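Local coordinates for galactose-1-phosphate uridylyltransferase (Bacillus cereus, PDB 4QVU), which is of unestablished function but has a HIT-like fold, binds zinc and may act as a UDP-glucose:hexose-1-phosphate uridylyltransferase, at residues A[106-111]-A[123-128]; A[47-52]-A[63-68]; A[166-171]-A[218-223]. All blocks are in the same frame, centred on the assembly; numbering follows the deposited sequence.

In the fold
The three contacts lie on one antiparallel sheet and follow each other along the chain in the order interaction 2, interaction 1, interaction 3. Interactions 2 and 1 have centres about 10 Å apart and touch, because strands 59-65 and 123-129 are neighbours; Leu64 and Met124 pair through their backbones. Interaction 3, about 15 Å from interaction 1 and about 24 Å from interaction 2 between centres, sits beyond strand 203-211, which separates strand 104-111 from strand 214-222. Interactions 1 and 2 belong to the N-terminal DUF4931 region and interaction 3 to the C-terminal one, both related to the HIT clan, and one sheet runs through both. Interactions 1 and 3 also touch the second subunit.

Interaction 1: A[106-111]-A[123-128]; sequences ILYKNH and HMQIIG
Four backbone hydrogen bonds join 106-111 to 123-128 as antiparallel strands. Ile106 faces Ile127 in a hydrogen-bonded pair, with Ile106 N 2.9 Å from Ile127 O. Tyr108 does the same with Gln125, where the bond from Gln125 N to Tyr108 O spans 2.8 Å and arrives nearly along the C=O axis. Between them Leu107 and Ile126 form a non-hydrogen-bonded pair with a CA-H...O contact, Ile126 CA lying 3.2 Å from Ile106 O.

The apolar contacts divide between the two faces. On the face of Leu107, Lys109, Met124 (a selenomethionine) and Ile126, Leu107 lies alongside Ile126, its CD1 3.7 Å from Ile126 CG1 and 3.9 Å from Met124 CE; the Met124 chain bends at chi3 (79°) to bring that methyl back over Leu107 and Lys109. Leu107, Met124 and Ile126 pack against helix 79-97. On the face of Ile106, Tyr108, Gln125 and Ile127, the phenol ring is met at its edge, in plane, by Ile127 CD1, 3.5 Å from Tyr108 CE1. Leu228 of the second subunit packs on Tyr108.

Among polar side chains, Tyr108 holds CG between the backbone N and the carbonyl carbon (chi1 80°), and Gln125 runs extended alongside it, Gln125 CB 3.7 Å from Tyr108 CE1 and the amide turned 49° from the ring. The straight chain of Lys109 passes Met124 at about a right angle and its NZ is hydrogen-bonded to Tyr204 OH.

The arrangement is a beta hairpin at the heart of a HIT-like sheet, and His121 to Gln125 resembles the His-X-His-X-Gln signature of galactose-1-phosphate uridylyltransferases.

Interaction 2: A[47-52]-A[63-68]; sequences IWLKNK and VLIETD
The beta hairpin of strands 46-50 and 59-65 belongs to the N-terminal side of the HIT-like sheet, between the outermost strand 39-43 and strand 123-129. Residues 47-50 and 63-65 run antiparallel, their axes 154° apart in direction. Ile47 with Ile65 and Leu49 with Val63 are hydrogen-bonded pairs, and Trp48 with Leu64 is the non-hydrogen-bonded pair between them.

Both bonds of the Leu49-Val63 pair are nearly straight: Leu49 N lies 2.7 Å from Val63 O, meeting it almost along the C=O axis, and Val63 N returns an equally short bond to Leu49 O, within the carbonyl plane. At the other pair Ile47 N reaches Ile65 O at 2.9 Å, whereas the return bond from Ile65 N to Ile47 O is more bent, at 143°.

Trp48 and Leu64 share the face turned to helix 79-97, on which Leu64 packs. Trp48 holds CG anti to the backbone N (chi1 -171°), which places the indole beside the partner strand: its CD1 edge comes 3.5 Å from Val63 O, near the ring plane. The adjacent NE1 is hydrogen-bonded to Thr62 OG1, which also binds Ile126 O, so the pyrrole side of the indole is tied to the next two strands of the sheet.

The side chains of Ile47, Leu49, Val63 and Ile65, all partly exposed, occupy the other face. Leu49 crosses Ile65 obliquely, its CD1 3.7 Å from the CD1 methyl of Ile65. Past the end of the strand, Asn51 keeps its OD1 on the backbone N of Phe53, and its ND2 rests 3.6 Å from Val63 CG2.

Interaction 3: A[166-171]-A[218-223]; sequences FTEFNI and KVVPRF
On one face of an antiparallel strand pair in the C-terminal half of the HIT-like sheet, where strand 169-173 lies beside strand 214-222, Lys218 runs alongside Asn170. Its CG is anti to the backbone N; CB already faces Asn170 OD1, and CG lies 3.5 Å from Asn170 OD1. CD then passes 3.6 Å from Glu168 OE1. Turns at chi3 (-77°) and chi4 (-75°) bring CE 3.2 Å from Asn170 OD1 and set NZ between the two acceptors. There the ammonium forms a salt bridge with Glu168, NZ lying 2.9 Å from OE1 and approaching from above the carboxylate plane, and a hydrogen bond with Asn170 OD1 in the carbonyl plane, on a lone pair. Asn142 O is a third acceptor for NZ; together they satisfy a buried charge and would favour its protonated form. Glu168 in turn is held by the backbone N atoms of Ile163 and Ile164.

On the other face, packed against helix 179-195, Phe169 and Val219 form a hydrogen-bonded pair: Phe169 N gives a straight 2.8 Å bond to Val219 O, and Val219 N returns one of 2.7 Å to Phe169 O. Phe169 crosses Pro221 at about a right angle, CE2 to CG 3.8 Å. On the side nearer the zinc ligands Cys178 and Glu181, Ile171 CD1 lies 3.8 Å from Val219 CG2.

Interaction 1: A[106-111]-A[123-128]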
# COMPACT_ATOMS: atom_id res chain seq x y z
N ILE A 106 16.51 18.10 10.27
CA ILE A 106 15.52 18.20 9.21
C ILE A 106 15.50 19.61 8.63
O ILE A 106 15.54 20.58 9.38
CB ILE A 106 14.12 17.81 9.76
CG1 ILE A 106 13.98 16.28 9.92
CG2 ILE A 106 12.99 18.38 8.89
CD1 ILE A 106 12.64 15.82 10.49
N LEU A 107 15.42 19.69 7.30
CA LEU A 107 15.24 20.89 6.48
C LEU A 107 13.98 20.67 5.63
O LEU A 107 13.91 19.70 4.85
CB LEU A 107 16.49 21.21 5.62
CG LEU A 107 16.33 22.30 4.52
CD1 LEU A 107 16.02 23.67 5.09
CD2 LEU A 107 17.55 22.38 3.67
N TYR A 108 12.97 21.53 5.82
CA TYR A 108 11.71 21.40 5.10
C TYR A 108 10.98 22.76 5.03
O TYR A 108 11.32 23.70 5.76
CB TYR A 108 10.80 20.32 5.76
CG TYR A 108 10.03 20.74 6.99
CD1 TYR A 108 10.66 20.85 8.22
CD2 TYR A 108 8.66 20.96 6.93
CE1 TYR A 108 9.95 21.22 9.37
CE2 TYR A 108 7.94 21.32 8.07
CZ TYR A 108 8.59 21.45 9.29
OH TYR A 108 7.88 21.80 10.41
N LYS A 109 9.98 22.83 4.14
CA LYS A 109 9.15 24.01 3.90
C LYS A 109 7.67 23.62 3.87
O LYS A 109 7.33 22.52 3.43
CB LYS A 109 9.54 24.70 2.58
CG LYS A 109 8.79 25.99 2.35
CD LYS A 109 9.00 26.65 1.01
CE LYS A 109 8.16 27.89 0.97
NZ LYS A 109 8.32 28.65 -0.30
N ASN A 110 6.82 24.55 4.31
CA ASN A 110 5.36 24.47 4.24
C ASN A 110 4.86 25.70 3.50
O ASN A 110 5.32 26.81 3.81
CB ASN A 110 4.73 24.37 5.64
CG ASN A 110 5.25 23.28 6.53
OD1 ASN A 110 5.63 22.20 6.08
ND2 ASN A 110 5.26 23.53 7.83
N HIS A 111 3.99 25.53 2.50
CA HIS A 111 3.41 26.64 1.74
C HIS A 111 1.94 26.39 1.50
O HIS A 111 1.57 25.32 1.03
CB HIS A 111 4.15 26.85 0.41
CG HIS A 111 3.64 28.01 -0.39
ND1 HIS A 111 2.57 27.87 -1.26
CD2 HIS A 111 4.08 29.29 -0.44
CE1 HIS A 111 2.38 29.07 -1.80
NE2 HIS A 111 3.26 29.95 -1.33
N HIS A 123 8.68 31.29 4.48
CA HIS A 123 9.72 30.76 5.35
C HIS A 123 9.90 29.23 5.22
O HIS A 123 9.02 28.53 4.71
CB HIS A 123 9.38 31.09 6.82
CG HIS A 123 8.17 30.38 7.32
ND1 HIS A 123 6.90 30.81 6.99
CD2 HIS A 123 8.07 29.27 8.08
CE1 HIS A 123 6.07 29.95 7.55
NE2 HIS A 123 6.73 29.00 8.22
N MSE A 124 11.07 28.75 5.70
CA MSE A 124 11.46 27.34 5.79
C MSE A 124 11.78 27.02 7.24
O MSE A 124 11.80 27.93 8.08
CB MSE A 124 12.65 26.99 4.89
CG MSE A 124 12.39 27.20 3.41
SE MSE A 124 13.87 26.58 2.32
CE MSE A 124 13.48 24.72 2.38
N GLN A 125 12.03 25.74 7.55
CA GLN A 125 12.36 25.33 8.90
C GLN A 125 13.49 24.33 8.95
O GLN A 125 13.56 23.42 8.12
CB GLN A 125 11.14 24.72 9.60
CG GLN A 125 10.06 25.72 9.98
CD GLN A 125 8.86 25.04 10.56
OE1 GLN A 125 7.77 25.08 9.98
NE2 GLN A 125 9.03 24.36 11.69
N ILE A 126 14.37 24.51 9.94
CA ILE A 126 15.49 23.64 10.27
C ILE A 126 15.26 23.20 11.73
O ILE A 126 15.20 24.05 12.63
CB ILE A 126 16.89 24.27 10.02
CG1 ILE A 126 17.10 24.55 8.51
CG2 ILE A 126 17.99 23.36 10.56
CD1 ILE A 126 18.31 25.50 8.13
N ILE A 127 15.07 21.88 11.94
CA ILE A 127 14.83 21.30 13.25
C ILE A 127 15.92 20.27 13.54
O ILE A 127 16.03 19.26 12.84
CB ILE A 127 13.41 20.67 13.37
CG1 ILE A 127 12.31 21.68 12.96
CG2 ILE A 127 13.17 20.10 14.79
CD1 ILE A 127 10.98 21.09 12.73
N GLY A 128 16.72 20.56 14.56
CA GLY A 128 17.77 19.67 15.05
C GLY A 128 17.13 18.74 16.06
O GLY A 128 16.42 19.20 16.96

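Interaction 2: A[47-52]-A[63-68]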
# COMPACT_ATOMS: atom_id res chain seq x y z
N ILE A 47 17.03 35.34 6.49
CA ILE A 47 17.30 35.43 7.93
C ILE A 47 17.01 34.07 8.60
O ILE A 47 15.92 33.53 8.43
CB ILE A 47 16.46 36.57 8.59
CG1 ILE A 47 16.74 37.94 7.94
CG2 ILE A 47 16.69 36.63 10.11
CD1 ILE A 47 15.60 38.99 8.12
N TRP A 48 17.98 33.56 9.37
CA TRP A 48 17.85 32.31 10.11
C TRP A 48 17.67 32.63 11.59
O TRP A 48 18.58 33.17 12.23
CB TRP A 48 19.07 31.41 9.86
CG TRP A 48 18.95 30.00 10.40
CD1 TRP A 48 17.80 29.26 10.50
CD2 TRP A 48 20.03 29.12 10.73
NE1 TRP A 48 18.10 27.99 10.94
CE2 TRP A 48 19.46 27.88 11.10
CE3 TRP A 48 21.43 29.27 10.76
CZ2 TRP A 48 20.24 26.80 11.51
CZ3 TRP A 48 22.20 28.20 11.20
CH2 TRP A 48 21.61 26.98 11.55
N LEU A 49 16.47 32.37 12.12
CA LEU A 49 16.08 32.67 13.49
C LEU A 49 15.88 31.43 14.35
O LEU A 49 15.38 30.43 13.87
CB LEU A 49 14.74 33.44 13.50
CG LEU A 49 14.68 34.86 12.95
CD1 LEU A 49 13.28 35.41 13.07
CD2 LEU A 49 15.64 35.79 13.69
N LYS A 50 16.19 31.55 15.65
CA LYS A 50 15.89 30.50 16.62
C LYS A 50 14.39 30.65 16.93
O LYS A 50 13.96 31.75 17.31
CB LYS A 50 16.79 30.61 17.87
N ASN A 51 13.58 29.60 16.66
CA ASN A 51 12.12 29.62 16.84
C ASN A 51 11.77 29.93 18.29
O ASN A 51 12.17 29.20 19.20
CB ASN A 51 11.48 28.30 16.38
CG ASN A 51 9.98 28.32 16.18
OD1 ASN A 51 9.23 29.12 16.76
ND2 ASN A 51 9.51 27.40 15.36
N LYS A 52 11.05 31.06 18.49
CA LYS A 52 10.63 31.60 19.78
C LYS A 52 9.49 30.79 20.42
O LYS A 52 9.27 30.90 21.62
CB LYS A 52 10.19 33.06 19.61
N VAL A 63 13.68 28.86 12.40
CA VAL A 63 12.88 29.37 11.28
C VAL A 63 13.81 30.11 10.30
O VAL A 63 14.68 30.87 10.73
CB VAL A 63 11.71 30.27 11.79
CG1 VAL A 63 10.96 30.92 10.64
CG2 VAL A 63 10.75 29.48 12.67
N LEU A 64 13.61 29.89 8.99
CA LEU A 64 14.41 30.53 7.95
C LEU A 64 13.53 31.43 7.07
O LEU A 64 12.81 30.93 6.21
CB LEU A 64 15.12 29.44 7.12
CG LEU A 64 16.37 29.87 6.35
CD1 LEU A 64 17.36 28.72 6.23
CD2 LEU A 64 16.02 30.41 4.97
N ILE A 65 13.59 32.75 7.30
CA ILE A 65 12.83 33.75 6.53
C ILE A 65 13.57 33.93 5.19
O ILE A 65 14.76 34.21 5.18
CB ILE A 65 12.64 35.08 7.33
CG1 ILE A 65 11.66 34.90 8.50
CG2 ILE A 65 12.17 36.23 6.45
CD1 ILE A 65 12.22 34.30 9.75
N GLU A 66 12.85 33.73 4.08
CA GLU A 66 13.36 33.73 2.71
C GLU A 66 13.46 35.11 2.06
O GLU A 66 14.19 35.25 1.07
CB GLU A 66 12.43 32.88 1.82
CG GLU A 66 12.11 31.49 2.35
CD GLU A 66 11.06 30.71 1.59
OE1 GLU A 66 10.67 31.12 0.47
OE2 GLU A 66 10.64 29.66 2.11
N THR A 67 12.68 36.11 2.53
CA THR A 67 12.66 37.46 1.95
C THR A 67 12.10 38.47 2.97
O THR A 67 11.45 38.06 3.93
CB THR A 67 11.84 37.50 0.61
OG1 THR A 67 11.68 38.85 0.15
CG2 THR A 67 10.47 36.80 0.70
N ASP A 68 12.36 39.78 2.76
CA ASP A 68 11.89 40.87 3.63
C ASP A 68 10.52 41.40 3.13
O ASP A 68 10.03 42.42 3.62
CB ASP A 68 12.94 41.99 3.67

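Interaction 3: A[166-171]-A[218-223]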
# COMPACT_ATOMS: atom_id res chain seq x y z
N PHE A 166 0.22 9.74 -2.65
CA PHE A 166 -0.29 10.63 -3.69
C PHE A 166 0.87 11.05 -4.59
O PHE A 166 1.73 10.21 -4.86
CB PHE A 166 -1.05 11.81 -3.07
CG PHE A 166 -2.35 11.39 -2.42
CD1 PHE A 166 -3.52 11.29 -3.16
CD2 PHE A 166 -2.39 11.05 -1.07
CE1 PHE A 166 -4.72 10.89 -2.56
CE2 PHE A 166 -3.60 10.63 -0.47
CZ PHE A 166 -4.75 10.56 -1.22
N THR A 167 0.89 12.29 -5.11
CA THR A 167 1.97 12.73 -5.99
C THR A 167 3.12 13.29 -5.15
O THR A 167 2.92 14.11 -4.26
CB THR A 167 1.48 13.74 -7.03
OG1 THR A 167 0.29 13.24 -7.63
CG2 THR A 167 2.53 14.00 -8.12
N GLU A 168 4.33 12.82 -5.45
CA GLU A 168 5.60 13.22 -4.83
C GLU A 168 6.65 13.32 -5.91
O GLU A 168 6.84 12.37 -6.67
CB GLU A 168 6.02 12.23 -3.72
CG GLU A 168 5.04 12.18 -2.56
CD GLU A 168 5.31 11.17 -1.46
OE1 GLU A 168 6.30 10.42 -1.56
OE2 GLU A 168 4.50 11.10 -0.51
N PHE A 169 7.26 14.51 -6.04
CA PHE A 169 8.30 14.80 -7.03
C PHE A 169 9.65 14.77 -6.33
O PHE A 169 9.87 15.52 -5.38
CB PHE A 169 8.06 16.15 -7.73
CG PHE A 169 6.70 16.32 -8.37
CD1 PHE A 169 6.40 15.72 -9.58
CD2 PHE A 169 5.73 17.12 -7.77
CE1 PHE A 169 5.15 15.89 -10.18
CE2 PHE A 169 4.49 17.31 -8.38
CZ PHE A 169 4.21 16.70 -9.58
N ASN A 170 10.54 13.87 -6.78
CA ASN A 170 11.87 13.70 -6.20
C ASN A 170 12.91 14.29 -7.11
O ASN A 170 12.99 13.94 -8.29
CB ASN A 170 12.15 12.22 -5.93
CG ASN A 170 11.07 11.56 -5.11
OD1 ASN A 170 10.86 11.87 -3.93
ND2 ASN A 170 10.32 10.67 -5.73
N ILE A 171 13.68 15.24 -6.56
CA ILE A 171 14.77 15.91 -7.26
C ILE A 171 16.05 15.47 -6.57
O ILE A 171 16.24 15.76 -5.38
CB ILE A 171 14.58 17.44 -7.28
CG1 ILE A 171 13.13 17.84 -7.65
CG2 ILE A 171 15.59 18.07 -8.22
CD1 ILE A 171 12.82 19.28 -7.51
N LYS A 218 12.16 16.36 -1.94
CA LYS A 218 10.85 15.83 -2.28
C LYS A 218 9.85 16.99 -2.24
O LYS A 218 9.71 17.64 -1.20
CB LYS A 218 10.46 14.67 -1.37
CG LYS A 218 9.15 13.99 -1.77
CD LYS A 218 8.76 12.89 -0.80
CE LYS A 218 9.53 11.61 -0.99
NZ LYS A 218 9.09 10.86 -2.19
N VAL A 219 9.25 17.30 -3.40
CA VAL A 219 8.23 18.34 -3.60
C VAL A 219 6.89 17.62 -3.56
O VAL A 219 6.66 16.73 -4.38
CB VAL A 219 8.43 19.17 -4.91
CG1 VAL A 219 7.56 20.42 -4.88
CG2 VAL A 219 9.90 19.55 -5.13
N VAL A 220 6.03 17.96 -2.58
CA VAL A 220 4.76 17.28 -2.37
C VAL A 220 3.57 18.26 -2.47
O VAL A 220 3.39 19.07 -1.56
CB VAL A 220 4.74 16.54 -0.98
CG1 VAL A 220 3.48 15.69 -0.81
CG2 VAL A 220 5.99 15.68 -0.78
N PRO A 221 2.70 18.17 -3.52
CA PRO A 221 1.49 19.00 -3.53
C PRO A 221 0.56 18.63 -2.38
O PRO A 221 0.49 17.46 -1.97
CB PRO A 221 0.85 18.70 -4.89
CG PRO A 221 1.89 17.97 -5.67
CD PRO A 221 2.72 17.25 -4.67
N ARG A 222 -0.10 19.63 -1.81
CA ARG A 222 -1.01 19.44 -0.69
C ARG A 222 -2.35 20.06 -1.07
O ARG A 222 -2.42 21.21 -1.50
CB ARG A 222 -0.42 20.04 0.60
CG ARG A 222 0.91 19.44 1.08
CD ARG A 222 0.85 18.00 1.60
NE ARG A 222 -0.10 17.85 2.70
CZ ARG A 222 0.20 17.95 3.99
NH1 ARG A 222 1.45 18.18 4.37
NH2 ARG A 222 -0.74 17.81 4.91
N PHE A 223 -3.40 19.26 -1.00
CA PHE A 223 -4.76 19.65 -1.41
C PHE A 223 -5.78 18.82 -0.64
O PHE A 223 -5.47 17.71 -0.21
CB PHE A 223 -4.94 19.45 -2.94
CG PHE A 223 -4.48 18.11 -3.47
CD1 PHE A 223 -3.15 17.89 -3.81
CD2 PHE A 223 -5.38 17.05 -3.59
CE1 PHE A 223 -2.72 16.63 -4.25
CE2 PHE A 223 -4.95 15.79 -4.04
CZ PHE A 223 -3.62 15.59 -4.37